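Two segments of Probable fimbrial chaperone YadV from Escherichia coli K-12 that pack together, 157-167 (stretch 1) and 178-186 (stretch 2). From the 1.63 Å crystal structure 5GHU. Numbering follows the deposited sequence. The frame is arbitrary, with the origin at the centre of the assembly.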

ATOM      1  N   THR A 157       7.648  10.301 -10.451  1.00 17.14           N
ATOM      2  CA  THR A 157       6.702  11.179  -9.703  1.00 15.84           C
ATOM      3  C   THR A 157       7.043  11.178  -8.197  1.00 17.02           C
ATOM      4  O   THR A 157       7.727  10.252  -7.672  1.00 17.03           O
ATOM      5  CB  THR A 157       5.217  10.745  -9.834  1.00 16.10           C
ATOM      6  OG1 THR A 157       4.951   9.641  -8.966  1.00 16.95           O
ATOM      7  CG2 THR A 157       4.877  10.353 -11.263  1.00 17.16           C
ATOM      8  N   PRO A 158       6.438  12.104  -7.456  1.00 17.65           N
ATOM      9  CA  PRO A 158       6.574  12.072  -5.975  1.00 16.63           C
ATOM     10  C   PRO A 158       5.615  11.181  -5.229  1.00 19.26           C
ATOM     11  O   PRO A 158       5.572  11.230  -4.008  1.00 17.50           O
ATOM     12  CB  PRO A 158       6.317  13.544  -5.570  1.00 16.91           C
ATOM     13  CG  PRO A 158       5.361  14.045  -6.698  1.00 20.50           C
ATOM     14  CD  PRO A 158       5.877  13.372  -7.978  1.00 18.16           C
ATOM     15  N   TYR A 159       4.888  10.323  -5.954  1.00 17.21           N
ATOM     16  CA  TYR A 159       3.893   9.437  -5.370  1.00 17.11           C
ATOM     17  C   TYR A 159       4.274   7.971  -5.486  1.00 17.21           C
ATOM     18  O   TYR A 159       4.873   7.555  -6.492  1.00 17.58           O
ATOM     19  CB  TYR A 159       2.528   9.604  -6.083  1.00 16.48           C
ATOM     20  CG  TYR A 159       2.018  11.020  -6.067  1.00 16.35           C
ATOM     21  CD1 TYR A 159       1.485  11.532  -4.882  1.00 19.22           C
ATOM     22  CD2 TYR A 159       2.063  11.822  -7.217  1.00 17.11           C
ATOM     23  CE1 TYR A 159       0.976  12.853  -4.848  1.00 23.58           C
ATOM     24  CE2 TYR A 159       1.516  13.153  -7.201  1.00 18.27           C
ATOM     25  CZ  TYR A 159       0.989  13.623  -6.001  1.00 24.05           C
ATOM     26  OH  TYR A 159       0.485  14.925  -5.875  1.00 22.92           O
ATOM     27  N   TYR A 160       3.944   7.211  -4.460  1.00 14.41           N
ATOM     28  CA  TYR A 160       3.963   5.755  -4.635  1.00 16.15           C
ATOM     29  C   TYR A 160       2.966   5.349  -5.697  1.00 17.93           C
ATOM     30  O   TYR A 160       1.867   5.950  -5.838  1.00 17.79           O
ATOM     31  CB  TYR A 160       3.597   5.007  -3.324  1.00 17.17           C
ATOM     32  CG  TYR A 160       4.660   5.111  -2.291  1.00 15.52           C
ATOM     33  CD1 TYR A 160       4.788   6.235  -1.478  1.00 16.83           C
ATOM     34  CD2 TYR A 160       5.603   4.129  -2.196  1.00 16.76           C
ATOM     35  CE1 TYR A 160       5.816   6.328  -0.549  1.00 20.81           C
ATOM     36  CE2 TYR A 160       6.669   4.235  -1.237  1.00 18.75           C
ATOM     37  CZ  TYR A 160       6.723   5.344  -0.436  1.00 20.36           C
ATOM     38  OH  TYR A 160       7.777   5.446   0.463  1.00 22.61           O
ATOM     39  N   VAL A 161       3.319   4.258  -6.391  1.00 16.88           N
ATOM     40  CA  VAL A 161       2.317   3.522  -7.183  1.00 17.06           C
ATOM     41  C   VAL A 161       2.223   2.105  -6.664  1.00 16.60           C
ATOM     42  O   VAL A 161       3.236   1.421  -6.469  1.00 17.98           O
ATOM     43  CB  VAL A 161       2.631   3.499  -8.697  1.00 15.40           C
ATOM     44  CG1 VAL A 161       1.589   2.618  -9.455  1.00 17.84           C
ATOM     45  CG2 VAL A 161       2.586   4.934  -9.277  1.00 17.66           C
ATOM     46  N   SER A 162       0.965   1.671  -6.412  1.00 16.90           N
ATOM     47  CA  SER A 162       0.669   0.329  -5.869  1.00 17.08           C
ATOM     48  C   SER A 162      -0.211  -0.390  -6.883  1.00 18.22           C
ATOM     49  O   SER A 162      -1.021   0.265  -7.543  1.00 20.27           O
ATOM     50  CB  SER A 162      -0.121   0.439  -4.559  1.00 21.27           C
ATOM     51  OG  SER A 162       0.653   1.104  -3.525  1.00 26.45           O
ATOM     52  N   PHE A 163      -0.071  -1.708  -6.972  1.00 18.72           N
ATOM     53  CA  PHE A 163      -0.866  -2.463  -7.964  1.00 18.31           C
ATOM     54  C   PHE A 163      -1.666  -3.590  -7.344  1.00 17.93           C
ATOM     55  O   PHE A 163      -1.222  -4.248  -6.383  1.00 22.18           O
ATOM     56  CB  PHE A 163       0.064  -3.135  -9.009  1.00 19.83           C
ATOM     57  CG  PHE A 163       0.998  -2.180  -9.734  1.00 17.92           C
ATOM     58  CD1 PHE A 163       2.243  -1.902  -9.204  1.00 18.93           C
ATOM     59  CD2 PHE A 163       0.602  -1.558 -10.895  1.00 18.96           C
ATOM     60  CE1 PHE A 163       3.132  -0.997  -9.867  1.00 18.46           C
ATOM     61  CE2 PHE A 163       1.466  -0.709 -11.617  1.00 18.22           C
ATOM     62  CZ  PHE A 163       2.758  -0.431 -11.092  1.00 18.25           C
ATOM     63  N   SER A 164      -2.798  -3.900  -7.970  1.00 18.40           N
ATOM     64  CA  SER A 164      -3.477  -5.141  -7.591  1.00 18.10           C
ATOM     65  C   SER A 164      -3.049  -6.272  -8.511  1.00 22.36           C
ATOM     66  O   SER A 164      -2.973  -7.404  -8.064  1.00 24.05           O
ATOM     67  CB  SER A 164      -4.981  -4.923  -7.622  1.00 18.20           C
ATOM     68  OG  SER A 164      -5.415  -4.543  -8.929  1.00 21.58           O
ATOM     69  N   SER A 165      -2.745  -5.978  -9.776  1.00 20.00           N
ATOM     70  CA  SER A 165      -2.318  -7.037 -10.731  1.00 17.86           C
ATOM     71  C   SER A 165      -1.781  -6.391 -11.998  1.00 18.92           C
ATOM     72  O   SER A 165      -1.983  -5.174 -12.221  1.00 19.88           O
ATOM     73  CB  SER A 165      -3.475  -7.969 -11.126  1.00 19.74           C
ATOM     74  OG  SER A 165      -4.478  -7.281 -11.855  1.00 22.56           O
ATOM     75  N   GLY A 166      -1.094  -7.192 -12.817  1.00 20.21           N
ATOM     76  CA  GLY A 166      -0.604  -6.689 -14.076  1.00 18.87           C
ATOM     77  C   GLY A 166      -0.111  -7.869 -14.869  1.00 19.05           C
ATOM     78  O   GLY A 166       0.114  -8.954 -14.328  1.00 20.40           O
ATOM     79  N   ASP A 167       0.035  -7.675 -16.166  1.00 20.38           N
ATOM     80  CA  ASP A 167       0.569  -8.747 -17.013  1.00 19.44           C
ATOM     81  C   ASP A 167       1.246  -8.163 -18.247  1.00 21.36           C
ATOM     82  O   ASP A 167       1.058  -6.981 -18.631  1.00 21.18           O
ATOM     83  CB  ASP A 167      -0.587  -9.704 -17.429  1.00 20.18           C
ATOM     84  CG  ASP A 167      -1.802  -8.953 -18.035  1.00 22.77           C
ATOM     85  OD1 ASP A 167      -1.730  -8.614 -19.220  1.00 24.29           O
ATOM     86  OD2 ASP A 167      -2.774  -8.773 -17.315  1.00 25.33           O
ATOM     87  N   ASP A 178       4.741 -10.180 -11.454  1.00 23.74           N
ATOM     88  CA  ASP A 178       4.797 -10.105  -9.991  1.00 23.17           C
ATOM     89  C   ASP A 178       4.899  -8.637  -9.597  1.00 23.04           C
ATOM     90  O   ASP A 178       5.997  -8.125  -9.297  1.00 23.66           O
ATOM     91  CB  ASP A 178       6.004 -10.881  -9.425  1.00 25.29           C
ATOM     92  CG  ASP A 178       5.864 -12.383  -9.567  0.49 29.88           C
ATOM     93  OD1 ASP A 178       4.759 -12.900  -9.849  0.73 32.00           O
ATOM     94  OD2 ASP A 178       6.897 -13.060  -9.352  0.62 35.45           O
ATOM     95  N   VAL A 179       3.774  -7.945  -9.669  1.00 19.82           N
ATOM     96  CA  VAL A 179       3.778  -6.497  -9.415  1.00 18.71           C
ATOM     97  C   VAL A 179       4.247  -6.175  -8.005  1.00 23.45           C
ATOM     98  O   VAL A 179       3.977  -6.920  -7.057  1.00 23.97           O
ATOM     99  CB  VAL A 179       2.396  -5.880  -9.661  1.00 21.53           C
ATOM    100  CG1 VAL A 179       2.071  -5.908 -11.187  1.00 24.15           C
ATOM    101  CG2 VAL A 179       1.312  -6.592  -8.836  1.00 27.62           C
ATOM    102  N   LYS A 180       4.932  -5.034  -7.889  1.00 20.62           N
ATOM    103  CA  LYS A 180       5.456  -4.547  -6.603  1.00 19.89           C
ATOM    104  C   LYS A 180       5.117  -3.091  -6.534  1.00 18.88           C
ATOM    105  O   LYS A 180       5.093  -2.412  -7.548  1.00 20.57           O
ATOM    106  CB  LYS A 180       6.991  -4.657  -6.525  1.00 23.90           C
ATOM    107  CG  LYS A 180       7.567  -6.077  -6.530  1.00 34.47           C
ATOM    108  CD  LYS A 180       9.083  -5.869  -6.544  1.00 46.31           C
ATOM    109  CE  LYS A 180       9.914  -7.129  -6.762  1.00 56.13           C
ATOM    110  NZ  LYS A 180      11.330  -6.687  -6.929  1.00 57.09           N
ATOM    111  N   MET A 181       4.954  -2.605  -5.296  1.00 19.75           N
ATOM    112  CA  MET A 181       4.853  -1.163  -5.108  1.00 17.03           C
ATOM    113  C   MET A 181       6.143  -0.468  -5.544  1.00 18.81           C
ATOM    114  O   MET A 181       7.250  -0.974  -5.272  1.00 21.23           O
ATOM    115  CB  MET A 181       4.522  -0.871  -3.627  1.00 19.17           C
ATOM    116  CG  MET A 181       4.394   0.619  -3.418  1.00 23.01           C
ATOM    117  SD  MET A 181       3.666   1.010  -1.757  1.00 22.18           S
ATOM    118  CE  MET A 181       4.916   0.387  -0.677  1.00 23.38           C
ATOM    119  N   ILE A 182       6.007   0.690  -6.181  1.00 16.01           N
ATOM    120  CA  ILE A 182       7.194   1.441  -6.609  1.00 14.61           C
ATOM    121  C   ILE A 182       7.196   2.835  -5.955  1.00 15.50           C
ATOM    122  O   ILE A 182       6.214   3.567  -6.006  1.00 17.63           O
ATOM    123  CB  ILE A 182       7.319   1.501  -8.152  1.00 16.84           C
ATOM    124  CG1 ILE A 182       8.602   2.262  -8.547  1.00 17.95           C
ATOM    125  CG2 ILE A 182       6.075   2.034  -8.852  1.00 20.88           C
ATOM    126  CD1 ILE A 182       8.921   2.113 -10.049  1.00 22.86           C
ATOM    127  N   ALA A 183       8.267   3.068  -5.220  1.00 16.61           N
ATOM    128  CA  ALA A 183       8.407   4.334  -4.466  1.00 16.07           C
ATOM    129  C   ALA A 183       8.596   5.532  -5.364  1.00 16.52           C
ATOM    130  O   ALA A 183       9.027   5.425  -6.517  1.00 17.50           O
ATOM    131  CB  ALA A 183       9.598   4.165  -3.473  1.00 18.71           C
ATOM    132  N   PRO A 184       8.332   6.730  -4.811  1.00 16.01           N
ATOM    133  CA  PRO A 184       8.615   7.977  -5.559  1.00 15.56           C
ATOM    134  C   PRO A 184      10.034   7.991  -6.083  1.00 16.25           C
ATOM    135  O   PRO A 184      10.985   7.544  -5.375  1.00 18.01           O
ATOM    136  CB  PRO A 184       8.427   9.101  -4.518  1.00 18.60           C
ATOM    137  CG  PRO A 184       7.390   8.473  -3.554  1.00 16.79           C
ATOM    138  CD  PRO A 184       7.693   6.964  -3.486  1.00 16.44           C
ATOM    139  N   PHE A 185      10.186   8.510  -7.303  1.00 16.95           N
ATOM    140  CA  PHE A 185      11.568   8.816  -7.794  1.00 15.12           C
ATOM    141  C   PHE A 185      12.506   7.634  -7.707  1.00 15.37           C
ATOM    142  O   PHE A 185      13.666   7.778  -7.233  1.00 19.70           O
ATOM    143  CB  PHE A 185      12.175  10.032  -7.031  1.00 17.04           C
ATOM    144  CG  PHE A 185      11.325  11.285  -7.100  1.00 19.12           C
ATOM    145  CD1 PHE A 185      10.959  11.857  -8.322  1.00 19.38           C
ATOM    146  CD2 PHE A 185      10.871  11.840  -5.922  1.00 19.09           C
ATOM    147  CE1 PHE A 185      10.193  13.041  -8.385  1.00 19.21           C
ATOM    148  CE2 PHE A 185      10.086  13.007  -5.947  1.00 17.96           C
ATOM    149  CZ  PHE A 185       9.751  13.613  -7.147  1.00 19.34           C
ATOM    150  N   SER A 186      12.027   6.452  -8.110  1.00 16.90           N
ATOM    151  CA  SER A 186      12.815   5.225  -7.967  1.00 16.06           C
ATOM    152  C   SER A 186      12.517   4.246  -9.098  1.00 15.63           C
ATOM    153  O   SER A 186      11.587   4.449  -9.886  1.00 16.97           O
ATOM    154  CB  SER A 186      12.470   4.577  -6.629  1.00 17.74           C
ATOM    155  OG  SER A 186      11.206   3.885  -6.764  1.00 20.26           O
TER

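Two extended segments need not form a full sheet to hold each other in register; a single antiparallel bridge, flanked by well-placed side chains, can be enough to define how they pair. The contact between residues 157-167 and 178-186 of the probable fimbrial chaperone YadV illustrates the principle. Its centre is the pair Val 161 and Ile 182, whose backbones exchange two nearly linear hydrogen bonds: Val 161 N donates to Ile 182 O at 3.0 Å, and Ile 182 N donates to Val 161 O at 2.9 Å. Each carbonyl also receives a CA-H...O contact from the residue preceding its amide partner, with Tyr 160 CA 3.4 Å from Ile 182 O and Met 181 CA 3.3 Å from Val 161 O. The ladder goes no further. Toward the start of the first stretch there is one more backbone link, a weak hydrogen bond from Phe 185 N to Thr 157 O (3.0 Å), bent to 130° at the hydrogen. Its donor lies within the type II turn that runs from Ala 183 to Ser 186, a turn accompanied by a hydrogen bond from Ser 186 OG to Ala 183 O (2.7 Å).

Around this sparse backbone framework, the side chains supply much of the packing. The Tyr 160 ring packs against several residues of the second stretch. Pro 184 CD sits 3.4 Å from the centroid of the Tyr 160 ring and only 5° off its normal, a CH-pi contact directly over one face. Met 181 SD approaches obliquely, 3.7 Å from Tyr 160 CD2, while Ala 183 CB packs 3.7 Å from Tyr 160 CE2. Beside the bridge itself, Val 161 CB meets Ile 182 CG2 at 3.7 Å, so the hydrogen-bonded pair is also joined by apolar contact.

Beyond the bridge, Phe 163 and Val 179 both direct their CA-to-CB bonds toward the opposing stretch, and their CB atoms come within 3.7 Å of each other. The Phe 163 ring presents its edge to the Lys 180 carbonyl, with CD1 3.3 Å from Lys 180 O. Farther along, Val 179 CG1 lies 3.8 Å from Gly 166 N; an ideally placed CB on this glycine would come within a tight 3.1 Å of that same Val 179 CG1, so the absent side chain leaves room for the valine.

At the other end, the Phe 185 ring reaches back to Pro 158, CZ lying 3.8 Å from Pro 158 CB, and covers the Thr 157 carbonyl carbon with one face.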